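Local coordinates for protein urocanate hydratase (Paenibacillus sp. Soil724D2, PDB 7NED) that catalyses the NAD+-dependent hydration of urocanate-type substrates and, as a thiourocanate hydratase, probably acts in bacterial ergothioneine breakdown, at residues A[63-66]-A[67-71]; A[21-24]-A[25-29]; A[83-86]-A[87-90]; A[455-458]-A[459-462]. All coordinates share one frame; numbering follows the deposited sequence.

Contact 1: residues A[63-66]-A[67-71]; sequences KELE and EDETL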
ATOM      1  N   LYS A  63     -21.483  -6.439 -15.831  1.00 19.51           N
ATOM      2  CA  LYS A  63     -22.844  -6.478 -16.361  1.00 20.06           C
ATOM      3  C   LYS A  63     -23.858  -7.044 -15.350  1.00 22.63           C
ATOM      4  O   LYS A  63     -24.973  -6.732 -15.436  1.00 22.85           O
ATOM      5  CB  LYS A  63     -22.923  -7.208 -17.679  1.00 18.84           C
ATOM      6  CG  LYS A  63     -22.231  -6.504 -18.815  1.00 17.32           C
ATOM      7  CD  LYS A  63     -22.136  -7.378 -20.047  1.00 22.22           C
ATOM      8  CE  LYS A  63     -21.404  -6.750 -21.183  1.00 23.80           C
ATOM      9  NZ  LYS A  63     -21.161  -7.665 -22.316  1.00 24.99           N
ATOM     10  N   GLU A  64     -23.410  -7.838 -14.396  1.00 18.27           N
ATOM     11  CA  GLU A  64     -24.285  -8.415 -13.393  1.00 22.31           C
ATOM     12  C   GLU A  64     -24.133  -7.872 -11.960  1.00 22.84           C
ATOM     13  O   GLU A  64     -24.869  -8.204 -11.111  1.00 21.50           O
ATOM     14  CB  GLU A  64     -24.147  -9.924 -13.381  1.00 24.84           C
ATOM     15  CG  GLU A  64     -24.482 -10.571 -14.715  1.00 27.90           C
ATOM     16  CD  GLU A  64     -24.006 -11.976 -14.788  1.00 39.30           C
ATOM     17  OE1 GLU A  64     -23.974 -12.632 -13.752  1.00 49.43           O
ATOM     18  OE2 GLU A  64     -23.592 -12.427 -15.860  1.00 47.40           O
ATOM     19  N   LEU A  65     -23.154  -7.023 -11.741  1.00 20.24           N
ATOM     20  CA  LEU A  65     -22.903  -6.476 -10.435  1.00 18.68           C
ATOM     21  C   LEU A  65     -24.012  -5.571  -9.897  1.00 22.04           C
ATOM     22  O   LEU A  65     -24.459  -4.728 -10.561  1.00 17.84           O
ATOM     23  CB  LEU A  65     -21.593  -5.686 -10.446  1.00 21.22           C
ATOM     24  CG  LEU A  65     -20.921  -5.259  -9.151  1.00 19.75           C
ATOM     25  CD1 LEU A  65     -20.279  -6.446  -8.469  1.00 16.84           C
ATOM     26  CD2 LEU A  65     -19.881  -4.222  -9.488  1.00 18.01           C
ATOM     27  N   GLU A  66     -24.411  -5.811  -8.671  1.00 19.43           N
ATOM     28  CA  GLU A  66     -25.398  -4.980  -8.014  1.00 20.10           C
ATOM     29  C   GLU A  66     -24.718  -3.814  -7.325  1.00 20.54           C
ATOM     30  O   GLU A  66     -23.529  -3.857  -7.007  1.00 19.89           O
ATOM     31  CB  GLU A  66     -26.207  -5.793  -6.995  1.00 20.47           C
ATOM     32  CG  GLU A  66     -26.799  -7.051  -7.585  1.00 22.39           C
ATOM     33  CD  GLU A  66     -28.123  -6.796  -8.276  1.00 25.60           C
ATOM     34  OE1 GLU A  66     -28.602  -5.627  -8.283  1.00 28.83           O
ATOM     35  OE2 GLU A  66     -28.700  -7.771  -8.804  1.00 28.76           O
ATOM     36  N   GLU A  67     -25.508  -2.772  -7.064  1.00 17.52           N
ATOM     37  CA  GLU A  67     -24.995  -1.563  -6.435  1.00 21.28           C
ATOM     38  C   GLU A  67     -24.433  -1.812  -5.039  1.00 21.23           C
ATOM     39  O   GLU A  67     -23.585  -1.034  -4.573  1.00 18.95           O
ATOM     40  CB  GLU A  67     -26.107  -0.517  -6.376  1.00 22.78           C
ATOM     41  CG  GLU A  67     -25.628   0.902  -6.290  1.00 33.54           C
ATOM     42  CD  GLU A  67     -26.797   1.872  -6.175  1.00 37.91           C
ATOM     43  OE1 GLU A  67     -26.598   3.093  -6.341  1.00 39.08           O
ATOM     44  OE2 GLU A  67     -27.938   1.389  -5.954  1.00 43.82           O
ATOM     45  N   ASP A  68     -24.886  -2.854  -4.353  1.00 20.16           N
ATOM     46  CA  ASP A  68     -24.409  -3.150  -3.006  1.00 18.06           C
ATOM     47  C   ASP A  68     -23.314  -4.205  -2.988  1.00 19.32           C
ATOM     48  O   ASP A  68     -23.066  -4.824  -1.948  1.00 20.65           O
ATOM     49  CB  ASP A  68     -25.571  -3.580  -2.109  1.00 21.54           C
ATOM     50  CG  ASP A  68     -26.240  -4.845  -2.571  1.00 24.64           C
ATOM     51  OD1 ASP A  68     -25.918  -5.383  -3.653  1.00 24.39           O
ATOM     52  OD2 ASP A  68     -27.128  -5.304  -1.823  1.00 28.87           O
ATOM     53  N   GLU A  69     -22.616  -4.389  -4.092  1.00 16.30           N
ATOM     54  CA  GLU A  69     -21.535  -5.353  -4.177  1.00 19.79           C
ATOM     55  C   GLU A  69     -20.242  -4.644  -4.531  1.00 17.28           C
ATOM     56  O   GLU A  69     -20.233  -3.510  -5.053  1.00 17.61           O
ATOM     57  CB  GLU A  69     -21.834  -6.441  -5.220  1.00 19.14           C
ATOM     58  CG  GLU A  69     -23.072  -7.278  -4.796  1.00 22.21           C
ATOM     59  CD  GLU A  69     -23.497  -8.299  -5.836  1.00 28.00           C
ATOM     60  OE1 GLU A  69     -23.194  -8.113  -7.050  1.00 21.04           O
ATOM     61  OE2 GLU A  69     -24.155  -9.296  -5.435  1.00 24.00           O
ATOM     62  N   THR A  70     -19.139  -5.321  -4.231  1.00 18.01           N
ATOM     63  CA  THR A  70     -17.827  -4.835  -4.625  1.00 17.20           C
ATOM     64  C   THR A  70     -17.087  -5.952  -5.351  1.00 18.28           C
ATOM     65  O   THR A  70     -16.940  -7.064  -4.828  1.00 16.42           O
ATOM     66  CB  THR A  70     -17.017  -4.363  -3.414  1.00 21.14           C
ATOM     67  OG1 THR A  70     -17.740  -3.322  -2.745  1.00 20.26           O
ATOM     68  CG2 THR A  70     -15.629  -3.859  -3.857  1.00 18.79           C
ATOM     69  N   LEU A  71     -16.613  -5.638  -6.548  1.00 17.47           N
ATOM     70  CA  LEU A  71     -15.696  -6.483  -7.300  1.00 14.99           C
ATOM     71  C   LEU A  71     -14.261  -6.167  -6.895  1.00 14.68           C
ATOM     72  O   LEU A  71     -13.843  -5.007  -6.905  1.00 16.76           O
ATOM     73  CB  LEU A  71     -15.882  -6.253  -8.811  1.00 14.21           C
ATOM     74  CG  LEU A  71     -14.776  -6.715  -9.776  1.00 15.00           C
ATOM     75  CD1 LEU A  71     -14.570  -8.253  -9.704  1.00 13.87           C
ATOM     76  CD2 LEU A  71     -15.077  -6.283 -11.209  1.00 16.85           C
TER
HETATM   77  O   HOH W   1     -23.268  -9.840  -8.878  1.00 23.86           O
HETATM   78  O   HOH W   2     -28.381  -3.048  -7.794  1.00 30.96           O
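A type I beta turn from Glu66 to Glu69 carries the chain from helix 52-64 into strand 69-74 of the mixed sheet, within the urocanase N-terminal domain. Its backbone bond runs from Glu69 N to Glu66 O at 3.1 Å. A second, nearly straight bond doubles it in the reverse sense: Glu66 N donates to the side-chain oxygen OE1 of Glu69 at 3.1 Å, with a N-H...O angle of 176°, and meets that oxygen from above the carboxylate plane. The Glu69 chain is extended beyond CG (chi2 175°), which lets the carboxylate reach back past the turn to this amide. A water donating to both Glu69 OE1 and Glu64 O adds a second bond to the same oxygen and ties the strand start to the last turn of the helix. The other carboxylate oxygen, Glu69 OE2, forms a salt bridge with Arg541 of the second subunit, so each carboxylate oxygen has its own partners. Glu66 lies alongside Glu69, its chain bent at chi2 (-85°); Lys15 pairs with its OE2, while a second water, 2.6 Å from Glu66 OE1, accepts from Glu67 N at 3.0 Å. On the buried side Leu65, the first residue to leave helical geometry, runs antiparallel to the Glu69 side chain, its CD1 3.6 Å from Glu69 CB and 4.4 Å from Leu71 CB.

Contact 2: residues A[21-24]-A[25-29]; sequences ALLR and MLENV
Arg24 and Glu27 cross obliquely on one flank of helix 17-31, their guanidinium and carboxylate planes 33° apart, without forming a salt bridge: Arg24 NE and Glu27 OE1 are 5.4 Å apart. What touches is the root of the arginine, with Glu27 OE1 3.6 Å from Arg24 CA and 3.9 Å from Arg24 CG. Each charge is matched elsewhere, Arg24 NE by Glu20 and Glu27 OE2 by Arg13, while Arg24 NH1 donates to Gly9 O and Leu356 O and Glu27 OE1 accepts from Ala7 N. The glutamate leaves the helix with CG beside its backbone N (chi1 -67°), which lays CG 3.4 Å from Leu23 O. A leucine in its place would probably leave Arg13 without its carboxylate mate and Ala7 N without this acceptor. Met25 lies against the previous turn, its CG 3.2 Å from Ala21 O, before the chain bends at SD (chi3 87°). Ordinary alpha-helical bonds underlie all this, such as Glu27 N to Leu23 O at 3.0 Å. The helix is buried all round here: Leu23 and Leu26 pack on helix 52-64, whereas Ala21, Leu22 and Met25 face strand 490-498 of the mixed sheet.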
ATOM      1  N   ALA A  21     -21.024   2.898 -16.147  1.00 17.63           N
ATOM      2  CA  ALA A  21     -19.990   3.911 -16.295  1.00 19.34           C
ATOM      3  C   ALA A  21     -18.611   3.275 -16.231  1.00 16.17           C
ATOM      4  O   ALA A  21     -17.748   3.542 -17.081  1.00 16.71           O
ATOM      5  CB  ALA A  21     -20.143   5.004 -15.226  1.00 15.47           C
ATOM      6  N   LEU A  22     -18.402   2.378 -15.259  1.00 15.87           N
ATOM      7  CA  LEU A  22     -17.104   1.738 -15.149  1.00 15.52           C
ATOM      8  C   LEU A  22     -16.830   0.861 -16.361  1.00 16.02           C
ATOM      9  O   LEU A  22     -15.689   0.797 -16.826  1.00 15.40           O
ATOM     10  CB  LEU A  22     -17.007   0.913 -13.854  1.00 15.21           C
ATOM     11  CG  LEU A  22     -17.274   1.750 -12.595  1.00 18.94           C
ATOM     12  CD1 LEU A  22     -17.179   0.880 -11.308  1.00 15.78           C
ATOM     13  CD2 LEU A  22     -16.328   2.980 -12.515  1.00 17.66           C
ATOM     14  N   LEU A  23     -17.847   0.137 -16.845  1.00 13.99           N
ATOM     15  CA  LEU A  23     -17.655  -0.701 -18.036  1.00 17.92           C
ATOM     16  C   LEU A  23     -17.267   0.157 -19.235  1.00 16.30           C
ATOM     17  O   LEU A  23     -16.333  -0.170 -19.984  1.00 15.36           O
ATOM     18  CB  LEU A  23     -18.939  -1.493 -18.352  1.00 15.67           C
ATOM     19  CG  LEU A  23     -18.898  -2.318 -19.655  1.00 18.95           C
ATOM     20  CD1 LEU A  23     -17.729  -3.344 -19.596  1.00 15.43           C
ATOM     21  CD2 LEU A  23     -20.225  -3.009 -19.877  1.00 18.56           C
ATOM     22  N   ARG A  24     -17.942   1.279 -19.408  1.00 18.25           N
ATOM     23  CA  ARG A  24     -17.596   2.143 -20.538  1.00 17.49           C
ATOM     24  C   ARG A  24     -16.232   2.783 -20.373  1.00 17.32           C
ATOM     25  O   ARG A  24     -15.557   3.060 -21.368  1.00 16.71           O
ATOM     26  CB  ARG A  24     -18.665   3.210 -20.718  1.00 14.13           C
ATOM     27  CG  ARG A  24     -19.957   2.591 -21.192  1.00 16.26           C
ATOM     28  CD  ARG A  24     -20.988   3.658 -21.548  1.00 17.94           C
ATOM     29  NE  ARG A  24     -22.254   3.008 -21.898  1.00 20.11           N
ATOM     30  CZ  ARG A  24     -23.249   3.616 -22.549  1.00 21.98           C
ATOM     31  NH1 ARG A  24     -23.142   4.905 -22.922  1.00 19.30           N
ATOM     32  NH2 ARG A  24     -24.349   2.936 -22.824  1.00 20.70           N
ATOM     33  N   MET A  25     -15.820   3.084 -19.134  1.00 14.93           N
ATOM     34  CA  MET A  25     -14.478   3.628 -18.960  1.00 15.41           C
ATOM     35  C   MET A  25     -13.422   2.585 -19.311  1.00 15.69           C
ATOM     36  O   MET A  25     -12.367   2.904 -19.892  1.00 13.96           O
ATOM     37  CB  MET A  25     -14.335   4.114 -17.513  1.00 15.65           C
ATOM     38  CG  MET A  25     -15.113   5.364 -17.273  1.00 20.15           C
ATOM     39  SD  MET A  25     -14.823   5.898 -15.615  1.00 28.33           S
ATOM     40  CE  MET A  25     -13.319   6.905 -15.756  1.00 20.02           C
ATOM     41  N   LEU A  26     -13.678   1.333 -18.954  1.00 13.80           N
ATOM     42  CA  LEU A  26     -12.788   0.257 -19.391  1.00 15.82           C
ATOM     43  C   LEU A  26     -12.704   0.206 -20.917  1.00 19.07           C
ATOM     44  O   LEU A  26     -11.609   0.180 -21.500  1.00 15.46           O
ATOM     45  CB  LEU A  26     -13.262  -1.087 -18.812  1.00 15.05           C
ATOM     46  CG  LEU A  26     -12.630  -2.351 -19.378  1.00 15.23           C
ATOM     47  CD1 LEU A  26     -11.101  -2.358 -19.236  1.00 15.94           C
ATOM     48  CD2 LEU A  26     -13.225  -3.594 -18.737  1.00 17.01           C
ATOM     49  N   GLU A  27     -13.857   0.209 -21.582  1.00 16.54           N
ATOM     50  CA  GLU A  27     -13.852   0.200 -23.033  1.00 17.60           C
ATOM     51  C   GLU A  27     -13.120   1.415 -23.567  1.00 16.84           C
ATOM     52  O   GLU A  27     -12.373   1.325 -24.555  1.00 17.31           O
ATOM     53  CB  GLU A  27     -15.284   0.171 -23.544  1.00 17.94           C
ATOM     54  CG  GLU A  27     -15.979  -1.131 -23.223  1.00 17.57           C
ATOM     55  CD  GLU A  27     -17.453  -1.080 -23.510  1.00 19.52           C
ATOM     56  OE1 GLU A  27     -18.084  -0.022 -23.378  1.00 19.95           O
ATOM     57  OE2 GLU A  27     -17.996  -2.129 -23.900  1.00 25.77           O
ATOM     58  N   ASN A  28     -13.333   2.564 -22.920  1.00 17.71           N
ATOM     59  CA  ASN A  28     -12.789   3.830 -23.401  1.00 16.95           C
ATOM     60  C   ASN A  28     -11.261   3.875 -23.313  1.00 19.79           C
ATOM     61  O   ASN A  28     -10.611   4.450 -24.193  1.00 18.74           O
ATOM     62  CB  ASN A  28     -13.405   4.989 -22.613  1.00 16.37           C
ATOM     63  CG  ASN A  28     -13.051   6.344 -23.202  1.00 18.63           C
ATOM     64  OD1 ASN A  28     -13.205   6.557 -24.417  1.00 18.02           O
ATOM     65  ND2 ASN A  28     -12.582   7.277 -22.347  1.00 15.83           N
ATOM     66  N   VAL A  29     -10.655   3.312 -22.252  1.00 16.46           N
ATOM     67  CA  VAL A  29      -9.191   3.344 -22.223  1.00 16.45           C
ATOM     68  C   VAL A  29      -8.632   2.404 -23.285  1.00 16.05           C
ATOM     69  O   VAL A  29      -7.518   2.618 -23.780  1.00 17.09           O
ATOM     70  CB  VAL A  29      -8.593   3.019 -20.833  1.00 16.65           C
ATOM     71  CG1 VAL A  29      -9.146   3.957 -19.757  1.00 13.82           C
ATOM     72  CG2 VAL A  29      -8.821   1.559 -20.448  1.00 15.12           C
TER

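Contact 3: residues A[83-86]-A[87-90]; sequences KTHR and FAPL
Phe87 packs beside Arg86 at the two corner positions of a type I beta turn, His85 to Ala88, in the connection between strands 77-83 and 91-95. The two side chains run the same way, and Phe87 CE2 sits over one face of the Arg86 guanidinium, 3.7 Å above its plane and off centre, with the ring turned 51° from that plane. The arginine chain is extended from CG to NE, and its NH2 forms a salt bridge with Glu503 of helix 502-525, which Phe87 also touches. On the histidine side, Phe87 CB lies 3.6 Å from His85 ND1, and the backbone carbon Phe87 C is 3.3 Å from His85 CE1. Ala88 closes the turn through its N, which donates to His85 O at 3.2 Å. Its methyl group makes a CH-pi contact over the His85 face, CB being 3.6 Å from the ring centroid. The imidazole is placed there by CG standing between the backbone N and carbonyl carbon (chi1 53°). Ala88 CB also rests 3.8 Å from Thr84 OG1. Next along the chain, Pro89 packs on Ser470 of the second subunit; Thr70 OG1 joins the two ends of the loop by hydrogen-bonding both Pro89 O and Thr84 OG1.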
ATOM      1  N   LYS A  83     -20.319  -8.806  -0.903  1.00 16.11           N
ATOM      2  CA  LYS A  83     -21.362  -7.918  -0.435  1.00 19.61           C
ATOM      3  C   LYS A  83     -20.777  -6.787   0.400  1.00 19.38           C
ATOM      4  O   LYS A  83     -20.070  -7.036   1.384  1.00 18.08           O
ATOM      5  CB  LYS A  83     -22.357  -8.716   0.381  1.00 23.16           C
ATOM      6  CG  LYS A  83     -23.502  -7.933   0.916  1.00 25.31           C
ATOM      7  CD  LYS A  83     -24.418  -7.411  -0.107  1.00 31.04           C
ATOM      8  CE  LYS A  83     -25.497  -6.660   0.651  1.00 38.56           C
ATOM      9  NZ  LYS A  83     -26.244  -7.678   1.440  1.00 35.21           N
ATOM     10  N   THR A  84     -21.108  -5.548   0.030  1.00 17.02           N
ATOM     11  CA  THR A  84     -20.771  -4.382   0.835  1.00 14.16           C
ATOM     12  C   THR A  84     -22.043  -3.595   1.061  1.00 19.28           C
ATOM     13  O   THR A  84     -22.949  -4.080   1.731  1.00 22.21           O
ATOM     14  CB  THR A  84     -19.676  -3.541   0.179  1.00 18.00           C
ATOM     15  OG1 THR A  84     -20.018  -3.269  -1.199  1.00 16.13           O
ATOM     16  CG2 THR A  84     -18.387  -4.338   0.216  1.00 17.23           C
ATOM     17  N   HIS A  85     -22.146  -2.402   0.493  1.00 17.60           N
ATOM     18  CA  HIS A  85     -23.365  -1.618   0.614  1.00 18.16           C
ATOM     19  C   HIS A  85     -23.342  -0.620  -0.532  1.00 17.15           C
ATOM     20  O   HIS A  85     -22.347  -0.500  -1.242  1.00 16.98           O
ATOM     21  CB  HIS A  85     -23.478  -0.914   1.974  1.00 18.29           C
ATOM     22  CG  HIS A  85     -22.289  -0.086   2.329  1.00 18.93           C
ATOM     23  ND1 HIS A  85     -22.264   1.280   2.151  1.00 17.86           N
ATOM     24  CD2 HIS A  85     -21.070  -0.428   2.816  1.00 18.91           C
ATOM     25  CE1 HIS A  85     -21.091   1.750   2.541  1.00 19.96           C
ATOM     26  NE2 HIS A  85     -20.352   0.734   2.958  1.00 16.89           N
ATOM     27  N   ARG A  86     -24.448   0.085  -0.733  1.00 16.98           N
ATOM     28  CA  ARG A  86     -24.448   0.865  -1.964  1.00 22.84           C
ATOM     29  C   ARG A  86     -23.713   2.184  -1.833  1.00 19.78           C
ATOM     30  O   ARG A  86     -23.586   2.889  -2.836  1.00 18.37           O
ATOM     31  CB  ARG A  86     -25.878   1.113  -2.464  1.00 25.02           C
ATOM     32  CG  ARG A  86     -26.711   2.055  -1.627  1.00 27.30           C
ATOM     33  CD  ARG A  86     -28.172   2.071  -2.151  1.00 36.70           C
ATOM     34  NE  ARG A  86     -28.966   3.105  -1.493  1.00 36.54           N
ATOM     35  CZ  ARG A  86     -29.569   2.932  -0.314  1.00 40.61           C
ATOM     36  NH1 ARG A  86     -29.473   1.764   0.330  1.00 37.90           N
ATOM     37  NH2 ARG A  86     -30.266   3.922   0.227  1.00 38.43           N
ATOM     38  N   PHE A  87     -23.227   2.534  -0.638  1.00 18.78           N
ATOM     39  CA  PHE A  87     -22.352   3.688  -0.497  1.00 20.31           C
ATOM     40  C   PHE A  87     -20.904   3.271  -0.359  1.00 18.39           C
ATOM     41  O   PHE A  87     -20.084   4.017   0.200  1.00 20.48           O
ATOM     42  CB  PHE A  87     -22.795   4.554   0.676  1.00 17.76           C
ATOM     43  CG  PHE A  87     -24.133   5.149   0.459  1.00 22.23           C
ATOM     44  CD1 PHE A  87     -24.271   6.318  -0.288  1.00 22.06           C
ATOM     45  CD2 PHE A  87     -25.273   4.511   0.945  1.00 26.40           C
ATOM     46  CE1 PHE A  87     -25.518   6.856  -0.515  1.00 23.59           C
ATOM     47  CE2 PHE A  87     -26.525   5.043   0.724  1.00 30.84           C
ATOM     48  CZ  PHE A  87     -26.650   6.231  -0.009  1.00 26.37           C
ATOM     49  N   ALA A  88     -20.581   2.105  -0.854  1.00 17.88           N
ATOM     50  CA  ALA A  88     -19.219   1.616  -0.899  1.00 18.39           C
ATOM     51  C   ALA A  88     -18.793   1.506  -2.346  1.00 15.70           C
ATOM     52  O   ALA A  88     -19.644   1.383  -3.226  1.00 18.99           O
ATOM     53  CB  ALA A  88     -19.105   0.240  -0.231  1.00 16.66           C
ATOM     54  N   PRO A  89     -17.500   1.541  -2.635  1.00 15.25           N
ATOM     55  CA  PRO A  89     -17.046   1.349  -4.020  1.00 14.76           C
ATOM     56  C   PRO A  89     -17.645   0.113  -4.681  1.00 13.64           C
ATOM     57  O   PRO A  89     -17.918  -0.902  -4.039  1.00 14.30           O
ATOM     58  CB  PRO A  89     -15.528   1.212  -3.879  1.00 16.67           C
ATOM     59  CG  PRO A  89     -15.202   2.115  -2.694  1.00 15.32           C
ATOM     60  CD  PRO A  89     -16.387   1.896  -1.727  1.00 17.11           C
ATOM     61  N   LEU A  90     -17.871   0.228  -5.995  1.00 13.82           N
ATOM     62  CA  LEU A  90     -18.245  -0.938  -6.787  1.00 13.80           C
ATOM     63  C   LEU A  90     -17.030  -1.784  -7.107  1.00 15.40           C
ATOM     64  O   LEU A  90     -17.144  -3.011  -7.282  1.00 16.21           O
ATOM     65  CB  LEU A  90     -18.912  -0.510  -8.092  1.00 16.18           C
ATOM     66  CG  LEU A  90     -20.344  -0.023  -7.927  1.00 18.70           C
ATOM     67  CD1 LEU A  90     -20.729   0.645  -9.262  1.00 22.94           C
ATOM     68  CD2 LEU A  90     -21.247  -1.189  -7.647  1.00 19.97           C
TER

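Contact 4: residues A[455-458]-A[459-462]; sequences DAIA and DWPL
The indole of Trp460 is approached obliquely at its five-membered ring by the CG2 methyl of Ile457, which lies 3.8 Å from NE1 and 3.9 Å from CD1 of Trp460; Arg522 adds a cation-pi contact to the same indole. A second flat group, the carboxylate of Asp459, meets the same methyl: Asp459 OD2 is 3.4 Å from Ile457 CG2. With CG2 anti to the backbone N of Ile457, the methyl is carried forward between the aspartate and the indole. The carboxylate finds its polar partners across the dimer, OD2 with Ser75 and Gln74 and OD1 with Asn97, all of the second subunit; its position in the first turn of helix 459-469 is likely to favour the negative charge.

The puckered Pro461 ring places CD and CG 3.4 and 3.5 Å from Ala458 O. Leu462 CG approaches that oxygen to 3.3 Å, so carbons of both residues crowd it. No hydrogen bond joins 455-458 to 459-462; Ile457 O is bonded to Thr441 OG1. Proline, having no N-H, fits a first helical turn, where amides have no earlier helical carbonyl to bond. A glycine in place of Pro461 would probably open a gap beside the Ala458 carbonyl and set the first helical turn freer to flex. In this loop-to-helix entry of the urocanase C-terminal domain, Pro461 and Leu462 lie against strand 490-498, Trp460 packs on helix 502-525, and the loop end and helix start together face the second subunit.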
ATOM      1  N   ASP A 455      10.225  12.407   1.218  1.00 19.16           N
ATOM      2  CA  ASP A 455      10.071  12.128  -0.191  1.00 14.32           C
ATOM      3  C   ASP A 455       9.556  10.691  -0.383  1.00 17.32           C
ATOM      4  O   ASP A 455       8.824  10.391  -1.332  1.00 15.81           O
ATOM      5  CB  ASP A 455      11.404  12.184  -0.904  1.00 18.59           C
ATOM      6  CG  ASP A 455      12.092  13.532  -0.748  1.00 20.60           C
ATOM      7  OD1 ASP A 455      11.457  14.533  -0.441  1.00 21.81           O
ATOM      8  OD2 ASP A 455      13.123  13.625  -1.488  1.00 21.93           O
ATOM      9  N   ALA A 456      10.019   9.773   0.459  1.00 14.17           N
ATOM     10  CA  ALA A 456       9.791   8.331   0.279  1.00 18.29           C
ATOM     11  C   ALA A 456       8.541   7.802   0.972  1.00 17.44           C
ATOM     12  O   ALA A 456       8.241   6.607   0.826  1.00 16.35           O
ATOM     13  CB  ALA A 456      11.002   7.525   0.770  1.00 16.06           C
ATOM     14  N   ILE A 457       7.833   8.638   1.731  1.00 15.36           N
ATOM     15  CA  ILE A 457       6.723   8.190   2.583  1.00 17.30           C
ATOM     16  C   ILE A 457       5.539   7.868   1.679  1.00 14.94           C
ATOM     17  O   ILE A 457       4.984   8.761   1.025  1.00 15.66           O
ATOM     18  CB  ILE A 457       6.342   9.265   3.618  1.00 18.07           C
ATOM     19  CG1 ILE A 457       7.517   9.630   4.523  1.00 21.16           C
ATOM     20  CG2 ILE A 457       5.133   8.841   4.454  1.00 16.75           C
ATOM     21  CD1 ILE A 457       8.059   8.535   5.359  1.00 23.93           C
ATOM     22  N   ALA A 458       5.172   6.593   1.621  1.00 16.13           N
ATOM     23  CA  ALA A 458       4.059   6.105   0.817  1.00 17.38           C
ATOM     24  C   ALA A 458       2.779   5.945   1.632  1.00 16.41           C
ATOM     25  O   ALA A 458       1.793   5.434   1.104  1.00 13.58           O
ATOM     26  CB  ALA A 458       4.418   4.752   0.180  1.00 17.58           C
ATOM     27  N   ASP A 459       2.776   6.337   2.917  1.00 12.61           N
ATOM     28  CA  ASP A 459       1.529   6.323   3.676  1.00 15.78           C
ATOM     29  C   ASP A 459       0.405   7.051   2.945  1.00 13.01           C
ATOM     30  O   ASP A 459      -0.761   6.653   3.026  1.00 15.08           O
ATOM     31  CB  ASP A 459       1.717   7.009   5.024  1.00 13.50           C
ATOM     32  CG  ASP A 459       2.739   6.279   5.935  1.00 16.45           C
ATOM     33  OD1 ASP A 459       2.909   5.044   5.839  1.00 16.71           O
ATOM     34  OD2 ASP A 459       3.400   6.988   6.710  1.00 18.73           O
ATOM     35  N   TRP A 460       0.727   8.188   2.340  1.00 14.71           N
ATOM     36  CA  TRP A 460      -0.316   9.111   1.880  1.00 12.41           C
ATOM     37  C   TRP A 460      -1.228   8.519   0.810  1.00 12.95           C
ATOM     38  O   TRP A 460      -2.467   8.567   0.984  1.00 11.99           O
ATOM     39  CB  TRP A 460       0.358  10.409   1.421  1.00 14.36           C
ATOM     40  CG  TRP A 460       1.112  11.078   2.567  1.00 14.46           C
ATOM     41  CD1 TRP A 460       2.466  11.074   2.785  1.00 14.19           C
ATOM     42  CD2 TRP A 460       0.532  11.795   3.653  1.00 14.17           C
ATOM     43  NE1 TRP A 460       2.762  11.786   3.925  1.00 13.43           N
ATOM     44  CE2 TRP A 460       1.589  12.240   4.473  1.00 15.25           C
ATOM     45  CE3 TRP A 460      -0.786  12.165   3.979  1.00 13.58           C
ATOM     46  CZ2 TRP A 460       1.377  13.024   5.609  1.00 13.24           C
ATOM     47  CZ3 TRP A 460      -0.998  12.954   5.107  1.00 13.30           C
ATOM     48  CH2 TRP A 460       0.087  13.370   5.908  1.00 15.07           C
ATOM     49  N   PRO A 461      -0.727   7.954  -0.291  1.00 11.98           N
ATOM     50  CA  PRO A 461      -1.669   7.341  -1.242  1.00 16.27           C
ATOM     51  C   PRO A 461      -2.465   6.203  -0.648  1.00 13.53           C
ATOM     52  O   PRO A 461      -3.638   6.038  -1.013  1.00 14.46           O
ATOM     53  CB  PRO A 461      -0.768   6.876  -2.413  1.00 14.74           C
ATOM     54  CG  PRO A 461       0.662   6.857  -1.833  1.00 13.40           C
ATOM     55  CD  PRO A 461       0.647   7.997  -0.824  1.00 13.02           C
ATOM     56  N   LEU A 462      -1.866   5.406   0.256  1.00 14.48           N
ATOM     57  CA  LEU A 462      -2.628   4.381   0.974  1.00 13.86           C
ATOM     58  C   LEU A 462      -3.761   5.014   1.765  1.00 14.20           C
ATOM     59  O   LEU A 462      -4.902   4.549   1.719  1.00 14.57           O
ATOM     60  CB  LEU A 462      -1.704   3.580   1.909  1.00 14.17           C
ATOM     61  CG  LEU A 462      -0.472   2.986   1.221  1.00 16.47           C
ATOM     62  CD1 LEU A 462       0.370   2.111   2.132  1.00 15.23           C
ATOM     63  CD2 LEU A 462      -0.933   2.263  -0.026  1.00 17.82           C
TER

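Along the chain the order is contacts 2, 1, 3, 4. The first three share the N-terminal domain. Contacts 1 and 3, centres about 8 Å apart, lie together at the end of the hairpin where strand 69-74 begins and strand 77-83 ends, at one border of the mixed sheet. Contact 2, on helix 17-31, lies about 15 Å from contact 1 by centres and touches it through Leu23 and Lys63, and contact 3 through Leu22 and Leu90. Contact 4 belongs to the C-terminal domain, about 11 Å from contact 3 at the nearest atoms. Contacts 1, 3 and 4 meet the second subunit, whereas contact 2 lies nearer the urocanate site, so the set spans dimer interface to interior.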